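Local coordinates for protein M32 carboxypeptidase (Chitinophagaceae bacterium, PDB 7A03) that probably removes single amino acids from the C-terminal ends of peptides as a metal-dependent carboxypeptidase of the M32 family, at residues Y224-R230 against P244-V249; H236-T240 against E268-A272; A22-N26 against Q282-P286; N162-K166 against A291-I295; R301-V307 against A429-F433. The contacts are given in a common frame with arbitrary orientation. Residue numbers count along the deposited sequence, not the author numbering.

In the fold
All five contacts belong to one largely helical M32 chain. Contacts 1 and 2 touch, with centres about 11 Å apart, and share the small mixed sheet, in which strand 247-251 runs between strands 229-233 and 239-241; contact 2 also uses helix 258-277, which carries the HExxH sequence expected to form the zinc site. Its neighbour in sequence, helix 293-307, serves contact 4 at its start and contact 5 at its end, their centres about 18 Å apart. Contact 3 lies at the surface, its centre about 28 Å from that of contact 5, and brings helix 9-37 against the loop between those two helices. Along the chain, contacts 1 and 2 interleave, as do 3 and 4, whereas contact 5 opens after the others close.

Contact 1 of 5, residues Y224-R230 against P244-V249; sequences YDMSAGR and PLDVRV
Residues 224-230 turn into a weakly bonded edge strand at Gly-229 and Arg-230, which runs parallel to strand 247-249; the CA atoms of Gly-229 and Val-247 lie 4.6 Å apart. Before it, a type I turn spans Asp-225 to Ala-228, closed by Ala-228 N to Asp-225 O (3.0 Å), and Asp-225 OD1 takes Ser-227 N at 3.0 Å as an Asx turn. Across the segments Val-247 N donates to Ala-228 O (2.9 Å) and Val-249 N to Arg-230 O (3.0 Å). The intervening acceptor, Val-247 O, is served by a side chain: Tyr-224, chi1 t, brings OH to it at a very short 2.5 Å, and that OH weakly accepts Arg-230 N at 3.0 Å. Arg-248 NE and NH2 meet Asp-246 OD1 (2.8 Å) and OD2 (3.0 Å), with Arg-230 CD over the guanidinium face; the charge of Arg-230 itself pairs with Asp-232. This is the parallel edge of the small mixed sheet beside the HExxH helix of the M32 fold.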
# COMPACT_ATOMS: atom_id res chain seq x y z
N TYR A 224 -13.38 -13.08 -4.53
CA TYR A 224 -13.20 -13.06 -3.08
C TYR A 224 -14.04 -14.17 -2.45
O TYR A 224 -15.24 -14.31 -2.74
CB TYR A 224 -13.65 -11.70 -2.56
CG TYR A 224 -13.46 -11.42 -1.08
CD1 TYR A 224 -12.30 -11.79 -0.42
CD2 TYR A 224 -14.44 -10.74 -0.37
CE1 TYR A 224 -12.14 -11.50 0.94
CE2 TYR A 224 -14.28 -10.44 0.97
CZ TYR A 224 -13.13 -10.83 1.61
OH TYR A 224 -12.98 -10.52 2.95
N ASP A 225 -13.41 -14.99 -1.61
CA ASP A 225 -14.09 -16.14 -1.01
C ASP A 225 -14.72 -15.65 0.29
O ASP A 225 -14.03 -15.44 1.29
CB ASP A 225 -13.08 -17.26 -0.78
CG ASP A 225 -13.70 -18.50 -0.13
OD1 ASP A 225 -14.90 -18.48 0.19
OD2 ASP A 225 -12.96 -19.50 0.04
N MET A 226 -16.04 -15.44 0.28
CA MET A 226 -16.70 -14.92 1.46
C MET A 226 -17.09 -16.00 2.47
O MET A 226 -17.81 -15.70 3.42
CB MET A 226 -17.84 -13.97 1.08
CG MET A 226 -17.30 -12.56 0.86
SD MET A 226 -18.45 -11.33 0.25
CE MET A 226 -18.20 -11.50 -1.52
N SER A 227 -16.63 -17.24 2.27
CA SER A 227 -16.57 -18.21 3.37
C SER A 227 -15.21 -18.18 4.06
O SER A 227 -15.01 -18.87 5.07
CB SER A 227 -16.87 -19.63 2.89
OG SER A 227 -18.13 -19.70 2.25
N ALA A 228 -14.27 -17.38 3.56
CA ALA A 228 -12.93 -17.20 4.11
C ALA A 228 -12.64 -15.71 4.29
O ALA A 228 -11.48 -15.28 4.24
CB ALA A 228 -11.88 -17.85 3.22
N GLY A 229 -13.69 -14.93 4.48
CA GLY A 229 -13.57 -13.50 4.62
C GLY A 229 -14.93 -12.90 4.82
O GLY A 229 -15.95 -13.61 4.86
N ARG A 230 -14.94 -11.58 4.95
CA ARG A 230 -16.16 -10.81 5.14
C ARG A 230 -15.80 -9.35 5.01
O ARG A 230 -14.62 -8.97 5.09
CB ARG A 230 -16.79 -11.09 6.52
CG ARG A 230 -15.88 -10.75 7.70
CD ARG A 230 -16.67 -10.79 9.07
NE ARG A 230 -17.68 -9.74 9.10
CZ ARG A 230 -18.99 -9.96 8.93
NH1 ARG A 230 -19.45 -11.20 8.79
NH2 ARG A 230 -19.82 -8.93 8.95
N PRO A 244 -4.78 -17.33 5.70
CA PRO A 244 -5.35 -17.25 4.34
C PRO A 244 -6.84 -17.59 4.26
O PRO A 244 -7.49 -17.26 3.25
CB PRO A 244 -4.49 -18.23 3.53
CG PRO A 244 -3.20 -18.34 4.32
CD PRO A 244 -3.64 -18.26 5.76
N LEU A 245 -7.40 -18.24 5.29
CA LEU A 245 -8.81 -18.59 5.31
C LEU A 245 -9.65 -17.60 6.11
O LEU A 245 -10.83 -17.87 6.40
CB LEU A 245 -9.01 -20.02 5.83
CG LEU A 245 -8.31 -21.07 4.95
CD1 LEU A 245 -8.31 -22.43 5.62
CD2 LEU A 245 -8.97 -21.17 3.59
N ASP A 246 -9.07 -16.45 6.48
CA ASP A 246 -9.85 -15.46 7.22
C ASP A 246 -9.23 -14.10 6.89
O ASP A 246 -8.41 -13.54 7.64
CB ASP A 246 -9.86 -15.73 8.72
CG ASP A 246 -10.89 -14.91 9.46
OD1 ASP A 246 -11.47 -14.00 8.87
OD2 ASP A 246 -11.10 -15.18 10.67
N VAL A 247 -9.66 -13.57 5.75
CA VAL A 247 -9.12 -12.35 5.17
C VAL A 247 -10.26 -11.36 5.07
O VAL A 247 -11.18 -11.55 4.27
CB VAL A 247 -8.49 -12.61 3.80
CG1 VAL A 247 -7.98 -11.27 3.21
CG2 VAL A 247 -7.37 -13.64 3.91
N ARG A 248 -10.21 -10.29 5.86
CA ARG A 248 -11.34 -9.39 6.04
C ARG A 248 -11.03 -8.03 5.43
O ARG A 248 -9.89 -7.56 5.47
CB ARG A 248 -11.72 -9.27 7.53
CG ARG A 248 -11.98 -10.63 8.15
CD ARG A 248 -12.59 -10.53 9.54
NE ARG A 248 -12.65 -11.85 10.16
CZ ARG A 248 -13.16 -12.08 11.36
NH1 ARG A 248 -13.74 -11.10 12.03
NH2 ARG A 248 -13.11 -13.30 11.85
N VAL A 249 -12.06 -7.42 4.84
CA VAL A 249 -11.95 -6.09 4.24
C VAL A 249 -12.94 -5.15 4.90
O VAL A 249 -13.98 -5.56 5.42
CB VAL A 249 -12.16 -6.13 2.71
CG1 VAL A 249 -11.11 -7.00 2.07
CG2 VAL A 249 -13.56 -6.63 2.37

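Contact 2 of 5, residues H236-T240 against E268-A272; sequences HPFTT and EGGHA
One face of the small sheet, at its outermost strand 239-241, lies here against the HExxH helix of an M32 peptidase: Glu-268 and His-271 belong to that motif, in which, as in related gluzincins, the histidines would bind zinc and the glutamate act as general base. The motif binds no metal in this structure. Residues 236-238 are extended loop, leading into strand 239-240, while 268-272 is one stretch of α-helix with Ala-272 N bonded to Glu-268 O at 2.8 Å. The closest CA pair is Thr-239 and Glu-268, 5.8 Å apart.

Of polar interactions there is one hydrogen bond. Thr-239 (chi1 m) points toward the helix, and Glu-268, folded back by chi1 m and chi2 m, turns its carboxylate to meet it. The same carboxylate passes 3.1 Å from Phe-238 C through OE1. Phe-238 itself directs its CA-to-CB bond away from the helix, and its ring packs on Trp-33 of helix 9-37.

Van der Waals packing supplies the rest. Pro-237 CB sits 3.7 Å from Glu-268 OE2, Thr-239 CG2 reaches Ala-272 CB at 4.1 Å, and His-271 CB comes within 3.4 Å of Thr-239 OG1. That hydroxyl, Thr-239 OG1, donates to Glu-268 OE1 at 2.8 Å.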
# COMPACT_ATOMS: atom_id res chain seq x y z
N HIS A 236 -11.55 4.03 7.69
CA HIS A 236 -10.57 4.02 6.62
C HIS A 236 -10.49 2.60 6.07
O HIS A 236 -10.07 1.68 6.81
CB HIS A 236 -9.20 4.47 7.13
CG HIS A 236 -9.20 5.86 7.67
ND1 HIS A 236 -9.20 6.14 9.02
CD2 HIS A 236 -9.23 7.06 7.04
CE1 HIS A 236 -9.22 7.45 9.20
NE2 HIS A 236 -9.23 8.03 8.01
N PRO A 237 -10.88 2.37 4.83
CA PRO A 237 -10.85 1.01 4.28
C PRO A 237 -9.48 0.35 4.42
O PRO A 237 -8.43 0.97 4.23
CB PRO A 237 -11.21 1.23 2.81
CG PRO A 237 -12.11 2.44 2.84
CD PRO A 237 -11.55 3.33 3.93
N PHE A 238 -9.51 -0.94 4.73
CA PHE A 238 -8.28 -1.72 4.84
C PHE A 238 -8.59 -3.19 4.62
O PHE A 238 -9.75 -3.60 4.57
CB PHE A 238 -7.56 -1.50 6.19
CG PHE A 238 -8.30 -2.03 7.40
CD1 PHE A 238 -9.24 -1.25 8.06
CD2 PHE A 238 -8.06 -3.30 7.86
CE1 PHE A 238 -9.93 -1.71 9.18
CE2 PHE A 238 -8.74 -3.78 8.99
CZ PHE A 238 -9.68 -2.98 9.64
N THR A 239 -7.52 -3.97 4.48
CA THR A 239 -7.56 -5.41 4.38
C THR A 239 -6.68 -5.97 5.50
O THR A 239 -5.59 -5.46 5.75
CB THR A 239 -7.03 -5.88 3.01
OG1 THR A 239 -7.90 -5.39 1.98
CG2 THR A 239 -6.98 -7.39 2.91
N THR A 240 -7.16 -7.02 6.17
CA THR A 240 -6.38 -7.68 7.21
C THR A 240 -6.60 -9.18 7.10
O THR A 240 -7.71 -9.65 6.85
CB THR A 240 -6.76 -7.18 8.61
OG1 THR A 240 -5.82 -7.69 9.58
CG2 THR A 240 -8.18 -7.60 9.01
N GLU A 268 -9.49 -2.86 -2.02
CA GLU A 268 -9.30 -3.84 -0.95
C GLU A 268 -9.44 -5.26 -1.47
O GLU A 268 -8.70 -6.15 -1.05
CB GLU A 268 -10.25 -3.58 0.22
CG GLU A 268 -10.16 -2.19 0.81
CD GLU A 268 -8.75 -1.80 1.22
OE1 GLU A 268 -7.96 -2.66 1.61
OE2 GLU A 268 -8.42 -0.60 1.12
N GLY A 269 -10.39 -5.50 -2.38
CA GLY A 269 -10.48 -6.81 -3.00
C GLY A 269 -9.15 -7.27 -3.56
O GLY A 269 -8.79 -8.45 -3.45
N GLY A 270 -8.40 -6.35 -4.18
CA GLY A 270 -7.13 -6.77 -4.75
C GLY A 270 -6.14 -7.25 -3.70
O GLY A 270 -5.49 -8.30 -3.86
N HIS A 271 -6.06 -6.50 -2.59
CA HIS A 271 -5.28 -6.98 -1.43
C HIS A 271 -5.78 -8.35 -0.96
O HIS A 271 -4.98 -9.26 -0.65
CB HIS A 271 -5.41 -6.02 -0.25
CG HIS A 271 -4.65 -4.74 -0.37
ND1 HIS A 271 -3.31 -4.68 -0.72
CD2 HIS A 271 -5.03 -3.47 -0.13
CE1 HIS A 271 -2.91 -3.42 -0.69
NE2 HIS A 271 -3.93 -2.66 -0.34
N ALA A 272 -7.10 -8.48 -0.84
CA ALA A 272 -7.67 -9.66 -0.20
C ALA A 272 -7.46 -10.90 -1.05
O ALA A 272 -7.21 -11.98 -0.51
CB ALA A 272 -9.14 -9.44 0.10

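Contact 3 of 5, residues A22-N26 against Q282-P286; sequences ADVRN and QYGLP
This is a small surface contact in which a tyrosine hydroxyl from an interhelical loop is bound by two polar side chains of the long N-terminal helix. The helix, 9-37, contributes the regular turn 22-26, with Asn-26 N bonded to Ala-22 O at 2.8 Å; the loop, 282-286, lies between helices 258-277 and 293-307. Closest approach of the backbones is Ala-22 to Gly-284, whose CA atoms are 5.0 Å apart.

Within the loop, Gln-282 to Leu-285 form a type II beta turn, closed by Leu-285 N to Gln-282 O (2.9 Å). Gly-284 occupies its third position at phi/psi 84/-6, where a CB would jam against the preceding carbonyl; a CB there would also stand only 3.2 Å from Ala-22 CB. The methyl of Ala-22 thus packs directly on the turn, with CB 3.6 Å from Gly-284 CA.

Tyr-283, chi1 t and chi2 83°, reaches from this turn obliquely to the helix, hydroxyl first. Ala-22 CB touches its CE2 at 3.8 Å. At the ring's tip, Tyr-283 OH donates to Asp-23 OD1 (2.6 Å), and Asn-26 ND2 donates to Tyr-283 OH (3.1 Å). Both helix side chains take the m rotamer about chi1, and Gln-19 of the same helix bonds the carbonyl of Tyr-283.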
# COMPACT_ATOMS: atom_id res chain seq x y z
N ALA A 22 3.29 -16.37 14.92
CA ALA A 22 2.24 -15.94 14.01
C ALA A 22 0.87 -15.99 14.67
O ALA A 22 0.02 -15.13 14.41
CB ALA A 22 2.26 -16.80 12.74
N ASP A 23 0.63 -16.99 15.52
CA ASP A 23 -0.63 -17.04 16.26
C ASP A 23 -0.82 -15.79 17.11
O ASP A 23 -1.91 -15.20 17.13
CB ASP A 23 -0.68 -18.27 17.16
CG ASP A 23 -0.88 -19.55 16.40
OD1 ASP A 23 -1.27 -19.49 15.21
OD2 ASP A 23 -0.65 -20.63 16.98
N VAL A 24 0.24 -15.38 17.82
CA VAL A 24 0.14 -14.15 18.61
C VAL A 24 -0.10 -12.94 17.71
O VAL A 24 -0.92 -12.07 18.02
CB VAL A 24 1.38 -13.96 19.50
CG1 VAL A 24 1.21 -12.71 20.35
CG2 VAL A 24 1.59 -15.19 20.40
N ARG A 25 0.64 -12.85 16.60
CA ARG A 25 0.51 -11.67 15.75
C ARG A 25 -0.87 -11.60 15.11
O ARG A 25 -1.46 -10.52 14.98
CB ARG A 25 1.63 -11.64 14.70
CG ARG A 25 3.01 -11.48 15.32
CD ARG A 25 3.99 -10.73 14.42
NE ARG A 25 5.31 -10.64 15.06
CZ ARG A 25 5.67 -9.66 15.89
NH1 ARG A 25 4.83 -8.68 16.18
NH2 ARG A 25 6.89 -9.67 16.43
N ASN A 26 -1.44 -12.75 14.76
CA ASN A 26 -2.78 -12.74 14.20
C ASN A 26 -3.83 -12.45 15.27
O ASN A 26 -4.85 -11.83 14.96
CB ASN A 26 -3.04 -14.06 13.47
CG ASN A 26 -2.31 -14.11 12.15
OD1 ASN A 26 -2.41 -13.17 11.34
ND2 ASN A 26 -1.56 -15.18 11.92
N GLN A 282 2.39 -22.65 4.64
CA GLN A 282 3.48 -21.73 4.92
C GLN A 282 3.10 -20.68 5.95
O GLN A 282 3.83 -19.69 6.10
CB GLN A 282 3.94 -21.06 3.63
CG GLN A 282 4.60 -22.01 2.69
CD GLN A 282 5.94 -22.48 3.20
OE1 GLN A 282 6.78 -21.66 3.60
NE2 GLN A 282 6.16 -23.79 3.17
N TYR A 283 1.99 -20.88 6.65
CA TYR A 283 1.55 -19.97 7.69
C TYR A 283 2.69 -19.65 8.66
O TYR A 283 3.35 -20.56 9.17
CB TYR A 283 0.43 -20.67 8.45
CG TYR A 283 -0.07 -19.96 9.69
CD1 TYR A 283 -1.01 -18.95 9.60
CD2 TYR A 283 0.39 -20.32 10.96
CE1 TYR A 283 -1.49 -18.31 10.73
CE2 TYR A 283 -0.09 -19.69 12.09
CZ TYR A 283 -1.02 -18.68 11.97
OH TYR A 283 -1.50 -18.06 13.09
N GLY A 284 2.93 -18.37 8.89
CA GLY A 284 3.97 -17.95 9.81
C GLY A 284 5.37 -17.89 9.24
O GLY A 284 6.28 -17.42 9.94
N LEU A 285 5.58 -18.31 8.00
CA LEU A 285 6.91 -18.42 7.41
C LEU A 285 7.05 -17.43 6.26
O LEU A 285 6.05 -17.01 5.66
CB LEU A 285 7.13 -19.84 6.87
CG LEU A 285 6.71 -20.97 7.80
CD1 LEU A 285 7.01 -22.34 7.18
CD2 LEU A 285 7.44 -20.87 9.13
N PRO A 286 8.28 -17.04 5.92
CA PRO A 286 8.44 -16.02 4.87
C PRO A 286 7.78 -16.39 3.56
O PRO A 286 7.19 -15.52 2.91
CB PRO A 286 9.97 -15.86 4.75
CG PRO A 286 10.48 -16.25 6.13
CD PRO A 286 9.57 -17.38 6.56

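Contact 4 of 5, residues N162-K166 against A291-I295; sequences NEYEK and ASLGI
The side chain of Glu-165 lies across the N-terminal turn of helix 293-307, over Ser-292 and Gly-294, and joins in capping that helix. Ser-292 is the N-cap residue: its chi1 is p, and Ile-295 N donates to its OG at 3.0 Å, the usual capping bond. Glu-165 adds a carboxylate from a distant part of the chain, which accepts Gly-294 N through OE1 at 2.9 Å and the hydroxyl of Ser-292 through OE2, so that the first turn is met by a negative charge where its amides lack partners within the helix.

Glu-165 is the first residue to leave helical conformation after helix 157-164 (phi/psi -154/100). Its side chain, chi1 t and chi2 p, swings across to the other segment; the nearest CA pair is Glu-165 and Ser-292, 6.2 Å apart. Gly-294 makes room for it, since a CB on that residue would lie 2.8 Å from Glu-165 OE2. The carboxylate also receives a weak hydrogen bond from Ser-472.

Beside this polar centre Tyr-164 CD1 rests 4.0 Å from Leu-293 CD1, the tyrosine ring meeting Tyr-418 edge-to-face on the loop beyond. One water ties the helix end to the helix start, donating to Tyr-164 O at 2.6 Å and accepting from Leu-293 N at 2.9 Å. Ser-292 OG donates to Glu-165 OE2 at 2.9 Å.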
# COMPACT_ATOMS: atom_id res chain seq x y z
N ASN A 162 15.19 0.43 2.18
CA ASN A 162 15.30 -1.02 2.22
C ASN A 162 14.41 -1.64 3.29
O ASN A 162 13.92 -2.76 3.11
CB ASN A 162 16.76 -1.43 2.42
CG ASN A 162 16.96 -2.92 2.34
OD1 ASN A 162 16.89 -3.50 1.26
ND2 ASN A 162 17.23 -3.55 3.48
N GLU A 163 14.19 -0.93 4.40
CA GLU A 163 13.30 -1.43 5.45
C GLU A 163 11.91 -1.69 4.91
O GLU A 163 11.29 -2.70 5.25
CB GLU A 163 13.22 -0.39 6.56
CG GLU A 163 14.43 -0.38 7.43
CD GLU A 163 14.46 -1.58 8.33
OE1 GLU A 163 13.70 -1.58 9.31
OE2 GLU A 163 15.22 -2.53 8.04
N TYR A 164 11.39 -0.78 4.09
CA TYR A 164 10.00 -0.88 3.70
C TYR A 164 9.81 -1.56 2.36
O TYR A 164 8.69 -1.99 2.05
CB TYR A 164 9.33 0.51 3.72
CG TYR A 164 9.02 0.98 5.12
CD1 TYR A 164 8.00 0.39 5.87
CD2 TYR A 164 9.75 2.00 5.71
CE1 TYR A 164 7.73 0.81 7.17
CE2 TYR A 164 9.48 2.43 7.00
CZ TYR A 164 8.47 1.83 7.72
OH TYR A 164 8.21 2.27 9.00
N GLU A 165 10.88 -1.70 1.59
CA GLU A 165 10.84 -2.37 0.29
C GLU A 165 12.24 -2.91 0.04
O GLU A 165 13.14 -2.17 -0.37
CB GLU A 165 10.42 -1.39 -0.79
CG GLU A 165 10.18 -2.01 -2.13
CD GLU A 165 8.90 -2.85 -2.20
OE1 GLU A 165 8.00 -2.71 -1.35
OE2 GLU A 165 8.81 -3.66 -3.15
N LYS A 166 12.42 -4.21 0.31
CA LYS A 166 13.73 -4.81 0.15
C LYS A 166 14.23 -4.61 -1.27
O LYS A 166 13.53 -4.95 -2.23
CB LYS A 166 13.66 -6.30 0.48
CG LYS A 166 14.99 -7.02 0.38
CD LYS A 166 14.91 -8.45 0.93
CE LYS A 166 16.27 -9.13 0.88
NZ LYS A 166 16.17 -10.62 0.94
N ALA A 291 4.91 -10.63 -0.58
CA ALA A 291 6.30 -10.44 -0.99
C ALA A 291 6.87 -9.12 -0.50
O ALA A 291 8.06 -9.04 -0.15
CB ALA A 291 6.45 -10.57 -2.50
N SER A 292 6.05 -8.06 -0.47
CA SER A 292 6.50 -6.73 -0.07
C SER A 292 5.30 -5.80 -0.11
O SER A 292 4.26 -6.13 -0.67
CB SER A 292 7.58 -6.17 -1.00
OG SER A 292 6.97 -5.63 -2.17
N LEU A 293 5.47 -4.61 0.49
CA LEU A 293 4.42 -3.60 0.46
C LEU A 293 4.14 -3.16 -0.97
O LEU A 293 2.98 -2.96 -1.34
CB LEU A 293 4.82 -2.38 1.29
CG LEU A 293 4.70 -2.42 2.81
CD1 LEU A 293 5.23 -1.11 3.38
CD2 LEU A 293 3.26 -2.63 3.23
N GLY A 294 5.19 -3.01 -1.77
CA GLY A 294 5.00 -2.63 -3.16
C GLY A 294 4.22 -3.67 -3.96
O GLY A 294 3.33 -3.32 -4.73
N ILE A 295 4.54 -4.95 -3.78
CA ILE A 295 3.78 -5.98 -4.48
C ILE A 295 2.33 -6.02 -3.97
O ILE A 295 1.38 -6.16 -4.75
CB ILE A 295 4.51 -7.34 -4.40
CG1 ILE A 295 5.89 -7.29 -5.09
CG2 ILE A 295 3.62 -8.47 -4.97
CD1 ILE A 295 5.83 -6.92 -6.59
O HOH W 1 7.80 -4.42 2.17

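Contact 5 of 5, residues R301-V307 against A429-F433; sequences RLWENNV and AAQFF
Two helices of the M32 fold, 293-307 and 420-439, cross here in a buried contact, at -75° with their local axes 9.3 Å apart, and no hydrogen bond passes between the two segments. Segment 301-307 includes a wider pi-type turn over 302-307, where Val-307 N bonds Leu-302 O at 2.9 Å. The crossing is tightest at an alanine: the CA atoms of Leu-302 and Ala-429 are 4.7 Å apart.

The methyl of Ala-429 is the small bump of one helix. It fits into a hollow bordered by Arg-301, Leu-302 and Asn-306, with CB 3.8 Å from Arg-301 CB and 3.5 Å from Leu-302 N. In return Leu-302 (chi1 t) sets its CD1 against the CB atoms of two successive phenylalanines, 4.0 Å from Phe-432 CB and 3.9 Å from Phe-433 CB.

The larger bump is Phe-433, chi1 t. Its ring lies against Leu-302, Asn-306 and Val-307, with the backbone C of Asn-306 over one face. Asn-306 points toward the other helix and fills the space beside Ala-429 and Ala-430. Farther round, Arg-301 turns from the interface to a salt bridge with Glu-304 (NH2 to OE1, 2.8 Å), and Glu-304 also bonds His-267 of the HExxH sequence. At the far end Val-307 CG2 meets Phe-433 CE1 at 3.6 Å.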
# COMPACT_ATOMS: atom_id res chain seq x y z
N ARG A 301 -3.89 -1.79 -6.76
CA ARG A 301 -4.00 -0.85 -7.87
C ARG A 301 -4.36 -1.54 -9.18
O ARG A 301 -5.05 -0.94 -10.01
CB ARG A 301 -2.70 -0.07 -8.05
CG ARG A 301 -2.41 0.92 -6.91
CD ARG A 301 -3.52 1.95 -6.70
NE ARG A 301 -3.04 3.04 -5.86
CZ ARG A 301 -3.78 4.01 -5.35
NH1 ARG A 301 -3.20 4.97 -4.64
NH2 ARG A 301 -5.09 4.07 -5.56
N LEU A 302 -3.88 -2.78 -9.39
CA LEU A 302 -4.21 -3.47 -10.63
C LEU A 302 -5.70 -3.68 -10.73
O LEU A 302 -6.30 -3.43 -11.79
CB LEU A 302 -3.49 -4.82 -10.69
CG LEU A 302 -3.71 -5.69 -11.94
CD1 LEU A 302 -2.45 -6.51 -12.22
CD2 LEU A 302 -4.90 -6.63 -11.76
N TRP A 303 -6.33 -4.10 -9.62
CA TRP A 303 -7.78 -4.27 -9.70
C TRP A 303 -8.53 -2.94 -9.69
O TRP A 303 -9.49 -2.76 -10.45
CB TRP A 303 -8.26 -5.18 -8.57
CG TRP A 303 -7.92 -6.62 -8.75
CD1 TRP A 303 -6.85 -7.29 -8.24
CD2 TRP A 303 -8.69 -7.59 -9.48
NE1 TRP A 303 -6.91 -8.62 -8.58
CE2 TRP A 303 -8.01 -8.82 -9.37
CE3 TRP A 303 -9.88 -7.54 -10.23
CZ2 TRP A 303 -8.50 -10.00 -9.94
CZ3 TRP A 303 -10.35 -8.71 -10.80
CH2 TRP A 303 -9.66 -9.92 -10.67
N GLU A 304 -8.09 -1.99 -8.86
CA GLU A 304 -8.84 -0.74 -8.74
C GLU A 304 -8.82 0.05 -10.04
O GLU A 304 -9.84 0.63 -10.45
CB GLU A 304 -8.26 0.10 -7.60
CG GLU A 304 -9.01 1.41 -7.42
CD GLU A 304 -8.22 2.47 -6.68
OE1 GLU A 304 -7.10 2.17 -6.23
OE2 GLU A 304 -8.72 3.61 -6.57
N ASN A 305 -7.66 0.10 -10.69
CA ASN A 305 -7.39 1.07 -11.74
C ASN A 305 -7.20 0.43 -13.10
O ASN A 305 -8.00 0.68 -14.01
CB ASN A 305 -6.17 1.91 -11.34
CG ASN A 305 -6.48 2.89 -10.23
OD1 ASN A 305 -7.65 3.12 -9.90
ND2 ASN A 305 -5.44 3.47 -9.63
N ASN A 306 -6.17 -0.41 -13.27
CA ASN A 306 -5.94 -1.02 -14.58
C ASN A 306 -7.13 -1.84 -15.04
O ASN A 306 -7.41 -1.91 -16.25
CB ASN A 306 -4.67 -1.87 -14.55
CG ASN A 306 -3.48 -1.08 -14.07
OD1 ASN A 306 -3.35 -0.81 -12.88
ND2 ASN A 306 -2.63 -0.66 -15.00
N VAL A 307 -7.85 -2.46 -14.10
CA VAL A 307 -9.13 -3.09 -14.40
C VAL A 307 -10.27 -2.12 -14.09
O VAL A 307 -11.05 -1.75 -14.97
CB VAL A 307 -9.28 -4.41 -13.61
CG1 VAL A 307 -10.65 -5.01 -13.89
CG2 VAL A 307 -8.17 -5.38 -14.00
N ALA A 429 1.70 -2.49 -10.89
CA ALA A 429 0.38 -2.89 -11.35
C ALA A 429 0.28 -2.77 -12.86
O ALA A 429 -0.16 -3.70 -13.54
CB ALA A 429 -0.70 -2.07 -10.63
N ALA A 430 0.82 -1.66 -13.40
CA ALA A 430 0.70 -1.45 -14.83
C ALA A 430 1.55 -2.46 -15.58
O ALA A 430 1.09 -3.08 -16.56
CB ALA A 430 1.13 -0.02 -15.17
N GLN A 431 2.75 -2.73 -15.05
CA GLN A 431 3.62 -3.67 -15.74
C GLN A 431 3.02 -5.06 -15.69
O GLN A 431 3.04 -5.79 -16.69
CB GLN A 431 5.02 -3.62 -15.12
CG GLN A 431 6.05 -4.50 -15.80
CD GLN A 431 7.46 -3.97 -15.60
OE1 GLN A 431 7.65 -2.81 -15.20
NE2 GLN A 431 8.47 -4.80 -15.89
N PHE A 432 2.40 -5.41 -14.54
CA PHE A 432 1.82 -6.74 -14.45
C PHE A 432 0.60 -6.84 -15.36
O PHE A 432 0.44 -7.83 -16.08
CB PHE A 432 1.45 -7.09 -13.01
CG PHE A 432 2.63 -7.30 -12.08
CD1 PHE A 432 3.85 -7.76 -12.53
CD2 PHE A 432 2.49 -7.02 -10.72
CE1 PHE A 432 4.91 -7.94 -11.65
CE2 PHE A 432 3.56 -7.20 -9.83
CZ PHE A 432 4.76 -7.66 -10.30
N PHE A 433 -0.23 -5.79 -15.40
CA PHE A 433 -1.48 -5.96 -16.14
C PHE A 433 -1.22 -6.00 -17.63
O PHE A 433 -1.77 -6.84 -18.36
CB PHE A 433 -2.51 -4.89 -15.79
CG PHE A 433 -3.85 -5.14 -16.40
CD1 PHE A 433 -4.65 -6.20 -15.96
CD2 PHE A 433 -4.30 -4.37 -17.46
CE1 PHE A 433 -5.87 -6.46 -16.56
CE2 PHE A 433 -5.53 -4.62 -18.04
CZ PHE A 433 -6.32 -5.67 -17.58